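Local coordinates for protein single-stranded-DNA-specific exonuclease RecJ (Thermus thermophilus, PDB 2ZXR) that degrades single-stranded DNA as an exonuclease running in the 5' to 3' direction, with divalent metal ions as cofactors, at residues 532-536 against 642-646. Numbering follows the deposited sequence.
Sequences ALEGG and HPGLF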
loop_
_atom_site.group_PDB
_atom_site.type_symbol
_atom_site.label_atom_id
_atom_site.label_comp_id
_atom_site.label_asym_id
_atom_site.label_seq_id
_atom_site.Cartn_x
_atom_site.Cartn_y
_atom_site.Cartn_z
ATOM N N ALA A 532 5.360 -8.498 -20.783
ATOM C CA ALA A 532 6.645 -8.067 -20.266
ATOM C C ALA A 532 6.519 -8.191 -18.759
ATOM O O ALA A 532 5.464 -7.883 -18.194
ATOM C CB ALA A 532 6.915 -6.606 -20.663
ATOM N N LEU A 533 7.584 -8.657 -18.116
ATOM C CA LEU A 533 7.587 -8.831 -16.672
ATOM C C LEU A 533 8.922 -8.306 -16.180
ATOM O O LEU A 533 9.953 -8.867 -16.506
ATOM C CB LEU A 533 7.449 -10.316 -16.352
ATOM C CG LEU A 533 6.791 -10.735 -15.037
ATOM C CD1 LEU A 533 6.913 -12.260 -14.870
ATOM C CD2 LEU A 533 7.450 -10.002 -13.882
ATOM N N GLU A 534 8.908 -7.222 -15.413
ATOM C CA GLU A 534 10.140 -6.638 -14.903
ATOM C C GLU A 534 10.724 -7.382 -13.708
ATOM O O GLU A 534 9.997 -7.997 -12.924
ATOM C CB GLU A 534 9.908 -5.181 -14.512
ATOM C CG GLU A 534 9.369 -4.314 -15.632
ATOM C CD GLU A 534 9.834 -2.872 -15.519
ATOM O OE1 GLU A 534 9.378 -2.160 -14.589
ATOM O OE2 GLU A 534 10.672 -2.453 -16.359
ATOM N N GLY A 535 12.042 -7.330 -13.574
ATOM C CA GLY A 535 12.688 -7.984 -12.456
ATOM C C GLY A 535 13.899 -8.809 -12.818
ATOM O O GLY A 535 14.203 -9.012 -13.987
ATOM N N GLY A 536 14.591 -9.302 -11.800
ATOM C CA GLY A 536 15.766 -10.112 -12.045
ATOM C C GLY A 536 17.013 -9.265 -12.010
ATOM O O GLY A 536 16.937 -8.064 -11.773
ATOM N N HIS A 642 12.749 -16.051 -19.189
ATOM C CA HIS A 642 13.077 -14.758 -18.617
ATOM C C HIS A 642 14.514 -14.774 -18.101
ATOM O O HIS A 642 14.779 -15.223 -16.986
ATOM C CB HIS A 642 12.083 -14.410 -17.497
ATOM C CG HIS A 642 12.125 -12.974 -17.094
ATOM N ND1 HIS A 642 13.205 -12.421 -16.448
ATOM C CD2 HIS A 642 11.253 -11.959 -17.312
ATOM C CE1 HIS A 642 13.004 -11.125 -16.283
ATOM N NE2 HIS A 642 11.828 -10.818 -16.800
ATOM N N PRO A 643 15.462 -14.257 -18.909
ATOM C CA PRO A 643 16.877 -14.223 -18.547
ATOM C C PRO A 643 17.243 -13.611 -17.205
ATOM O O PRO A 643 18.052 -14.173 -16.477
ATOM C CB PRO A 643 17.525 -13.492 -19.736
ATOM C CG PRO A 643 16.629 -13.874 -20.887
ATOM C CD PRO A 643 15.263 -13.705 -20.262
ATOM N N GLY A 644 16.656 -12.464 -16.878
ATOM C CA GLY A 644 16.965 -11.820 -15.609
ATOM C C GLY A 644 16.560 -12.613 -14.374
ATOM O O GLY A 644 17.374 -12.794 -13.468
ATOM N N LEU A 645 15.306 -13.079 -14.350
ATOM C CA LEU A 645 14.745 -13.860 -13.232
ATOM C C LEU A 645 15.392 -15.229 -13.111
ATOM O O LEU A 645 15.629 -15.740 -12.024
ATOM C CB LEU A 645 13.231 -14.026 -13.431
ATOM C CG LEU A 645 12.453 -12.719 -13.192
ATOM C CD1 LEU A 645 11.029 -12.765 -13.747
ATOM C CD2 LEU A 645 12.466 -12.446 -11.686
ATOM N N PHE A 646 15.677 -15.828 -14.252
ATOM C CA PHE A 646 16.302 -17.146 -14.271
ATOM C C PHE A 646 17.718 -17.001 -13.737
ATOM O O PHE A 646 18.162 -17.798 -12.909
ATOM C CB PHE A 646 16.354 -17.672 -15.691
ATOM C CG PHE A 646 16.921 -19.033 -15.787
ATOM C CD1 PHE A 646 16.180 -20.132 -15.378
ATOM C CD2 PHE A 646 18.214 -19.224 -16.260
ATOM C CE1 PHE A 646 16.716 -21.390 -15.438
ATOM C CE2 PHE A 646 18.748 -20.491 -16.320
ATOM C CZ PHE A 646 18.001 -21.569 -15.911
#
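H642 NE2 donates to L533 O over 2.7 Å, and the histidine is at the same time the N-cap of helix 643-655. Its ND1 accepts from L645 N at 3.0 Å, with an N-H...N angle of 168° that marks a straight capping bond. Because ND1 is the acceptor and NE2 the donor, the pattern is consistent with a neutral ring carrying its proton on NE2. The bond to L533 is more bent, 147° at the hydrogen, and its oxygen is tilted a little out of the ring plane. With CG anti to the backbone N (chi1 -165°), the imidazole reaches from the helix start to the loop 532-536, so the ring ties the start of helix 643-655 to the connection between strand 517-528 of the large mixed sheet and strand 541-543.

Packing is close around the imidazole: L645 CD1, from the ring's own segment, lies 3.4 Å above the ring plane, over its centre, and G535 O approaches the edge at 3.3 Å from H642 CE1. Further along, G536 runs past the first helical turn, its CA 3.4 Å from G644 O and against the G644-L645 peptide. The leucines meet more loosely, L533 CD1 to L645 CD1 at 4.3 Å, and helix 624-639 adds to this apolar side through F636 and A637. E534 turns away on the partly exposed side, where OE1 forms a salt bridge with R8. L645 CD2 rests 3.8 Å from G536 N.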